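Local coordinates for protein nucleoside-diphosphate sugar epimerase (SulA family) (Corynebacterium glutamicum, PDB 3OH8) that probably acts as an NAD(P)-dependent epimerase on nucleoside-diphosphate sugars, its precise substrate being unknown, at residues Thr233-Leu236 and Ala237-Val240; Thr415-Ala418 and Ala419-Leu423; Glu490-Gln493 and Ser494-Ser498; Ile499-Phe502 and Arg503-Arg506. All coordinates share one frame; numbering follows the deposited sequence.

Contact 1: Thr233-Leu236 and Ala237-Val240; sequences TKFL and AELV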
# COMPACT_ATOMS: atom_id res chain seq x y z
N THR A 233 -2.80 -7.98 22.64
CA THR A 233 -3.60 -6.80 22.35
C THR A 233 -3.95 -6.07 23.63
O THR A 233 -3.93 -4.84 23.69
CB THR A 233 -4.89 -7.17 21.57
OG1 THR A 233 -4.55 -7.65 20.26
CG2 THR A 233 -5.78 -5.97 21.43
N LYS A 234 -4.25 -6.84 24.68
CA LYS A 234 -4.60 -6.26 25.97
C LYS A 234 -3.41 -5.57 26.62
O LYS A 234 -3.54 -4.47 27.17
CB LYS A 234 -5.15 -7.34 26.90
CG LYS A 234 -5.70 -6.81 28.21
CD LYS A 234 -6.16 -7.96 29.10
CE LYS A 234 -6.54 -7.46 30.49
NZ LYS A 234 -6.92 -8.60 31.38
N PHE A 235 -2.25 -6.22 26.57
CA PHE A 235 -1.06 -5.66 27.20
C PHE A 235 -0.68 -4.36 26.51
O PHE A 235 -0.29 -3.39 27.15
CB PHE A 235 0.08 -6.68 27.21
CG PHE A 235 -0.24 -7.95 27.99
CD1 PHE A 235 -1.27 -7.95 28.93
CD2 PHE A 235 0.47 -9.12 27.78
CE1 PHE A 235 -1.57 -9.11 29.65
CE2 PHE A 235 0.17 -10.28 28.49
CZ PHE A 235 -0.85 -10.27 29.43
N LEU A 236 -0.82 -4.32 25.19
CA LEU A 236 -0.55 -3.09 24.45
C LEU A 236 -1.57 -2.01 24.84
O LEU A 236 -1.22 -0.84 25.05
CB LEU A 236 -0.60 -3.35 22.95
CG LEU A 236 0.65 -3.43 22.07
CD1 LEU A 236 1.96 -2.99 22.76
CD2 LEU A 236 0.77 -4.81 21.49
N ALA A 237 -2.83 -2.39 24.94
CA ALA A 237 -3.88 -1.44 25.32
C ALA A 237 -3.60 -0.83 26.69
O ALA A 237 -3.83 0.36 26.91
CB ALA A 237 -5.25 -2.11 25.29
N GLU A 238 -3.08 -1.64 27.60
CA GLU A 238 -2.71 -1.13 28.91
C GLU A 238 -1.62 -0.08 28.81
O GLU A 238 -1.67 0.94 29.49
CB GLU A 238 -2.29 -2.28 29.85
CG GLU A 238 -3.47 -3.17 30.21
CD GLU A 238 -3.08 -4.40 31.02
OE1 GLU A 238 -1.88 -4.62 31.24
OE2 GLU A 238 -3.99 -5.15 31.42
N LEU A 239 -0.62 -0.33 27.97
CA LEU A 239 0.44 0.64 27.79
C LEU A 239 -0.13 1.92 27.19
O LEU A 239 0.28 3.03 27.56
CB LEU A 239 1.56 0.08 26.90
CG LEU A 239 2.37 -1.07 27.49
CD1 LEU A 239 3.43 -1.54 26.49
CD2 LEU A 239 3.01 -0.68 28.83
N VAL A 240 -1.09 1.78 26.28
CA VAL A 240 -1.73 2.95 25.71
C VAL A 240 -2.43 3.71 26.84
O VAL A 240 -2.29 4.93 26.97
CB VAL A 240 -2.74 2.58 24.60
CG1 VAL A 240 -3.55 3.80 24.19
CG2 VAL A 240 -2.01 2.00 23.40
O HOH W 1 1.10 -4.09 29.55

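Contact 2: Thr415-Ala418 and Ala419-Leu423; sequences TAPA and ALENL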
# COMPACT_ATOMS: atom_id res chain seq x y z
N THR A 415 -20.14 -7.34 3.04
CA THR A 415 -19.82 -6.20 3.89
C THR A 415 -19.94 -4.86 3.13
O THR A 415 -19.61 -4.77 1.94
CB THR A 415 -18.40 -6.33 4.49
OG1 THR A 415 -18.13 -7.71 4.81
CG2 THR A 415 -18.30 -5.51 5.77
N ALA A 416 -20.43 -3.84 3.82
CA ALA A 416 -20.42 -2.48 3.30
C ALA A 416 -19.58 -1.58 4.20
O ALA A 416 -19.63 -1.70 5.43
CB ALA A 416 -21.86 -1.93 3.16
N PRO A 417 -18.77 -0.70 3.59
CA PRO A 417 -18.02 0.31 4.35
C PRO A 417 -18.92 1.49 4.69
O PRO A 417 -18.68 2.62 4.26
CB PRO A 417 -16.91 0.71 3.38
CG PRO A 417 -17.54 0.53 2.00
CD PRO A 417 -18.54 -0.61 2.14
N ALA A 418 -19.97 1.23 5.47
CA ALA A 418 -20.99 2.24 5.73
C ALA A 418 -20.44 3.46 6.46
O ALA A 418 -20.76 4.60 6.12
CB ALA A 418 -22.16 1.63 6.52
N ALA A 419 -19.61 3.21 7.46
CA ALA A 419 -19.05 4.28 8.27
C ALA A 419 -18.17 5.21 7.42
O ALA A 419 -18.21 6.44 7.57
CB ALA A 419 -18.27 3.70 9.43
N LEU A 420 -17.38 4.63 6.52
CA LEU A 420 -16.52 5.43 5.65
C LEU A 420 -17.34 6.22 4.62
O LEU A 420 -17.07 7.40 4.36
CB LEU A 420 -15.48 4.54 4.96
CG LEU A 420 -14.41 4.02 5.92
CD1 LEU A 420 -13.55 2.96 5.27
CD2 LEU A 420 -13.57 5.18 6.45
N GLU A 421 -18.33 5.56 4.02
CA GLU A 421 -19.20 6.23 3.06
C GLU A 421 -19.92 7.41 3.72
O GLU A 421 -20.11 8.45 3.10
CB GLU A 421 -20.19 5.25 2.44
CG GLU A 421 -19.55 4.26 1.47
CD GLU A 421 -20.46 3.10 1.12
OE1 GLU A 421 -21.33 2.74 1.95
OE2 GLU A 421 -20.30 2.53 0.03
N ASN A 422 -20.30 7.23 4.99
CA ASN A 422 -20.97 8.30 5.74
C ASN A 422 -20.05 9.49 5.97
O ASN A 422 -20.52 10.62 6.12
CB ASN A 422 -21.49 7.78 7.07
CG ASN A 422 -22.74 6.94 6.92
OD1 ASN A 422 -23.43 7.02 5.91
ND2 ASN A 422 -23.04 6.13 7.93
N LEU A 423 -18.75 9.22 6.01
CA LEU A 423 -17.74 10.26 6.17
C LEU A 423 -17.29 10.82 4.81
O LEU A 423 -16.44 11.71 4.75
CB LEU A 423 -16.53 9.72 6.95
CG LEU A 423 -16.75 9.30 8.41
CD1 LEU A 423 -15.57 8.49 8.94
CD2 LEU A 423 -17.02 10.50 9.31

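Contact 3: Glu490-Gln493 and Ser494-Ser498; sequences EVEQ and SILSS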
# COMPACT_ATOMS: atom_id res chain seq x y z
N GLU A 490 21.68 11.15 -26.56
CA GLU A 490 20.40 10.63 -27.04
C GLU A 490 19.31 10.74 -25.97
O GLU A 490 18.16 11.04 -26.29
CB GLU A 490 20.54 9.16 -27.47
CG GLU A 490 21.43 8.91 -28.69
CD GLU A 490 21.51 7.43 -29.06
OE1 GLU A 490 22.17 6.67 -28.32
OE2 GLU A 490 20.92 7.04 -30.08
N VAL A 491 19.67 10.49 -24.72
CA VAL A 491 18.71 10.50 -23.62
C VAL A 491 18.11 11.88 -23.41
O VAL A 491 16.90 12.01 -23.20
CB VAL A 491 19.34 10.01 -22.28
CG1 VAL A 491 18.37 10.22 -21.13
CG2 VAL A 491 19.75 8.55 -22.37
N GLU A 492 18.96 12.90 -23.47
CA GLU A 492 18.51 14.29 -23.37
C GLU A 492 17.52 14.62 -24.47
O GLU A 492 16.51 15.28 -24.24
CB GLU A 492 19.70 15.25 -23.46
CG GLU A 492 20.59 15.26 -22.24
CD GLU A 492 19.87 15.75 -20.99
OE1 GLU A 492 18.70 16.19 -21.09
OE2 GLU A 492 20.48 15.71 -19.90
N GLN A 493 17.82 14.20 -25.69
CA GLN A 493 16.91 14.44 -26.80
C GLN A 493 15.57 13.73 -26.59
O GLN A 493 14.51 14.30 -26.86
CB GLN A 493 17.54 14.03 -28.13
CG GLN A 493 18.71 14.93 -28.54
CD GLN A 493 18.30 16.39 -28.57
OE1 GLN A 493 17.39 16.78 -29.31
NE2 GLN A 493 18.96 17.22 -27.76
N SER A 494 15.62 12.48 -26.14
CA SER A 494 14.39 11.73 -25.89
C SER A 494 13.53 12.43 -24.86
O SER A 494 12.31 12.53 -25.01
CB SER A 494 14.69 10.30 -25.42
OG SER A 494 15.13 9.49 -26.49
N ILE A 495 14.17 12.92 -23.81
CA ILE A 495 13.44 13.59 -22.73
C ILE A 495 12.82 14.89 -23.23
O ILE A 495 11.61 15.13 -23.05
CB ILE A 495 14.38 13.86 -21.54
CG1 ILE A 495 14.74 12.53 -20.86
CG2 ILE A 495 13.74 14.84 -20.56
CD1 ILE A 495 15.81 12.65 -19.80
N LEU A 496 13.63 15.73 -23.87
CA LEU A 496 13.12 16.98 -24.43
C LEU A 496 11.95 16.72 -25.37
O LEU A 496 10.92 17.40 -25.31
CB LEU A 496 14.23 17.74 -25.16
CG LEU A 496 15.15 18.61 -24.29
CD1 LEU A 496 15.52 17.92 -22.98
CD2 LEU A 496 16.41 19.00 -25.07
N SER A 497 12.11 15.73 -26.23
CA SER A 497 11.06 15.37 -27.17
C SER A 497 9.78 14.91 -26.46
O SER A 497 8.67 15.25 -26.88
CB SER A 497 11.54 14.29 -28.14
OG SER A 497 10.51 13.96 -29.05
N SER A 498 9.94 14.14 -25.39
CA SER A 498 8.79 13.64 -24.65
C SER A 498 8.02 14.80 -24.00
O SER A 498 6.78 14.80 -23.97
CB SER A 498 9.22 12.60 -23.61
OG SER A 498 8.09 12.06 -22.94

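Contact 4: Ile499-Phe502 and Arg503-Arg506; sequences ILNF and RRKR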
# COMPACT_ATOMS: atom_id res chain seq x y z
N ILE A 499 8.76 15.79 -23.50
CA ILE A 499 8.16 16.97 -22.89
C ILE A 499 7.39 17.75 -23.95
O ILE A 499 6.20 18.03 -23.79
CB ILE A 499 9.25 17.84 -22.21
CG1 ILE A 499 9.77 17.16 -20.94
CG2 ILE A 499 8.71 19.23 -21.87
CD1 ILE A 499 11.02 17.82 -20.35
N LEU A 500 8.05 18.04 -25.06
CA LEU A 500 7.43 18.74 -26.19
C LEU A 500 6.14 18.04 -26.65
O LEU A 500 5.13 18.69 -26.92
CB LEU A 500 8.44 18.83 -27.34
CG LEU A 500 8.70 20.13 -28.10
CD1 LEU A 500 8.63 21.36 -27.20
CD2 LEU A 500 10.06 20.02 -28.80
N ASN A 501 6.18 16.71 -26.74
CA ASN A 501 5.00 15.95 -27.14
C ASN A 501 3.82 16.17 -26.19
O ASN A 501 2.68 16.39 -26.60
CB ASN A 501 5.34 14.45 -27.23
CG ASN A 501 4.13 13.59 -27.58
OD1 ASN A 501 3.62 13.64 -28.70
ND2 ASN A 501 3.68 12.79 -26.62
N PHE A 502 4.11 16.12 -24.89
CA PHE A 502 3.07 16.33 -23.90
C PHE A 502 2.47 17.71 -24.07
O PHE A 502 1.24 17.90 -24.06
CB PHE A 502 3.63 16.19 -22.48
CG PHE A 502 2.61 16.49 -21.41
CD1 PHE A 502 1.80 15.48 -20.91
CD2 PHE A 502 2.44 17.78 -20.94
CE1 PHE A 502 0.83 15.76 -19.95
CE2 PHE A 502 1.48 18.08 -19.97
CZ PHE A 502 0.67 17.06 -19.47
N ARG A 503 3.34 18.70 -24.21
CA ARG A 503 2.89 20.08 -24.31
C ARG A 503 2.12 20.35 -25.60
O ARG A 503 1.15 21.10 -25.59
CB ARG A 503 4.05 21.04 -24.12
CG ARG A 503 4.50 21.08 -22.68
CD ARG A 503 5.81 21.81 -22.50
NE ARG A 503 6.16 21.88 -21.09
CZ ARG A 503 7.29 22.39 -20.62
NH1 ARG A 503 8.19 22.89 -21.46
NH2 ARG A 503 7.52 22.40 -19.32
N ARG A 504 2.53 19.73 -26.70
CA ARG A 504 1.85 19.94 -27.97
C ARG A 504 0.42 19.41 -27.87
O ARG A 504 -0.54 20.05 -28.31
CB ARG A 504 2.63 19.27 -29.11
CG ARG A 504 2.31 19.76 -30.50
CD ARG A 504 3.53 19.58 -31.40
NE ARG A 504 4.12 18.28 -31.12
CZ ARG A 504 5.42 18.03 -30.95
NH1 ARG A 504 6.32 18.99 -31.06
NH2 ARG A 504 5.79 16.80 -30.68
N LYS A 505 0.27 18.23 -27.27
CA LYS A 505 -1.05 17.63 -27.07
C LYS A 505 -1.93 18.46 -26.12
O LYS A 505 -3.09 18.71 -26.41
CB LYS A 505 -0.90 16.20 -26.56
CG LYS A 505 -2.21 15.55 -26.12
CD LYS A 505 -3.13 15.25 -27.30
CE LYS A 505 -4.33 14.43 -26.85
NZ LYS A 505 -5.21 14.04 -27.99
N ARG A 506 -1.37 18.90 -25.00
CA ARG A 506 -2.13 19.72 -24.06
C ARG A 506 -2.57 21.04 -24.70
O ARG A 506 -3.71 21.47 -24.51
CB ARG A 506 -1.33 20.00 -22.78
CG ARG A 506 -2.04 20.98 -21.85
CD ARG A 506 -1.36 21.09 -20.49
NE ARG A 506 -1.71 19.97 -19.63
CZ ARG A 506 -1.61 19.98 -18.31
NH1 ARG A 506 -1.16 21.05 -17.68
NH2 ARG A 506 -1.97 18.91 -17.61
O HOH W 2 3.04 15.59 -30.63

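Contact 1: Thr233-Leu236 and Ala237-Val240
Lys234 and Glu238 lie one turn apart on helix 222-242, an alpha-helix of the Rossmann-like epimerase domain, and their side chains cross at a slant. Lys234 is fully extended, CG anti to its own N (chi1 -173°), and its CE comes to 3.6 Å from Glu238 OE2. The charges themselves stay further apart: Lys234 NZ is 4.5 Å from Glu238 OE2, too long for a salt bridge, so any attraction is probably modest. Glu238 also runs alongside Phe235, which its OE1 branch approaches, both side chains pointing the same way, with ring and carboxylate planes turned 45° apart. Phe235 CD1 and Glu238 OE1 are 4.1 Å apart, the oxygen standing obliquely to the ring.

The backbone bonds from Ala237 N to Thr233 O through Val240 N to Leu236 O keep the regular i to i+4 pattern of the helix. Toward the sheet, Leu236 and Val240 pack on Leu205 of strand 204-207, while Pro291 of helix 290-294 covers Ala237 and Glu238. Leu236 CD1 meets Leu239 CD1 at 4.3 Å, an apolar touch. A water lies 2.9 Å from Phe235 O, where it could donate, and this oxygen also accepts Leu239 N at 3.2 Å; the same water's approach to Glu238 OE1, at 3.5 Å, is weak.

Contact 2: Thr415-Ala418 and Ala419-Leu423
Ala418 O accepts the amide of Asn422, N to O 2.9 Å, in the first turn of helix 418-422. One residue earlier, Glu421 N bonds to Pro417 O at 3.0 Å, nearly straight with an N-H...O angle of 167°. Pro417 holds the N-cap position and is also the centre of an inverse gamma turn, where Ala418 N makes a weak bond back to Ala416 O.

Glu421 folds back over the cap: its CG, anti to its own carbonyl carbon (chi1 -71°), lies 3.4 Å from Pro417 O. The extended chain then crosses the proline ring, bringing Glu421 OE2 to 3.9 Å from Pro417 CG. On another side of the turn Pro417 CB meets Leu420 CB at 4.4 Å, and Leu420 continues onto Ile362 of strand 360-364 and Ile348 of helix 342-354.

Glu269 OE1 accepts Ala419 N, so a carboxylate from a neighbouring loop serves one of the amides at the start of the helix. With the carboxylate of Glu421 also close to this end, two acidic groups lie near the positive pole of the helix dipole, which would probably favour their ionised forms.

Contact 3: Glu490-Gln493 and Ser494-Ser498
Helix 488-511, the C-terminal helix, packs on the antiparallel sheet of the N-terminal part of the chain, along strands 91-99 and 102-110, and its first turns bring Val491 and Ile495 together on the side facing that sheet. Val491 CG1 touches Ile495 CD1 at 3.8 Å, the two side chains crossing aslant. Ile495 CG1 stands anti to its own carbonyl carbon (chi1 -70°), which carries it back along the helix to 3.2 Å from Val491 O. Both residues are buried against Ser108 of strand 102-110 and Val93 of strand 91-99.

On another side Leu496 reaches back toward two longer side chains, each methyl touching one of them. Its CD2 lies 4.1 Å from Gln493 NE2, and its CD1 lies 4.1 Å from Glu492 OE1. Glu492 bends at chi2 (-64°), and its carboxylate forms a salt bridge with Arg74 through OE2, tying the helix to strand 74-78. Backbone bonds from Ser494, Ile495, Leu496 and Ser497 to the carbonyls four residues earlier keep the helix regular. The straightest of them runs from Leu496 N to Glu492 O, 2.9 Å long with an N-H...O angle of 173°.

Contact 4: Ile499-Phe502 and Arg503-Arg506
A surface contact within the C-terminal helix 488-511 sets arginines beside apolar side chains one turn earlier, on the part of the helix that lies along strands 91-99 and 102-110. Phe502 and Arg506 run side by side in the same direction, with ring and guanidinium planes inclined by 50°. Arg506 NH2 comes to the ring edge, near its plane, 3.7 Å from Phe502 CZ, while the ring rim lies over one face of the guanidinium. Phe502 CG is anti to its backbone N (chi1 176°), which turns the ring along the path of the later arginine. Arg506 NH1 forms a salt bridge with Asp100, and its guanidinium makes a cation-pi contact with Phe8.

Ile499 and Arg503 repeat the side-by-side pattern. Ile499 CG2 sits over one guanidinium face, 3.7 Å from Arg503 CZ, while Arg503 NE bonds to Gln99 OE1.

Elsewhere on the helix, Arg504 bends at chi3 (42°), bringing its guanidinium over Leu500 O; Arg504 NH1 lies 4.0 Å from Leu500 CG. A water joins two side chains here, giving a bond of 2.8 Å to Asn501 OD1 and accepting one of 2.9 Å from Arg504 NE. Ile499 and Phe502 on the sheet, Arg503 and Arg506 reaching polar groups at the end of strand 91-99, and Arg504 exposed make the pattern of an amphipathic helix lying on an antiparallel beta-sheet.

Overall arrangement
All four contacts are local: each joins residues three or four apart in one continuous stretch, so none closes a long loop, and they follow in series without nesting or crossing. Contact 1 comes first, on helix 222-242 against the parallel strands of the epimerase domain. Contact 2 follows in the DUF1731 region, where the chain leaves strand 412-415 and starts helix 418-422; the two centres are about 27 Å apart. Contacts 3 and 4 adjoin on helix 488-511, their centres about 13 Å apart, and bring the chain's C-terminal end back onto the antiparallel sheet begun by strand 3-9. Contacts 1 and 3, with centres about 56 Å apart, lie on opposite sides of the chain's centre.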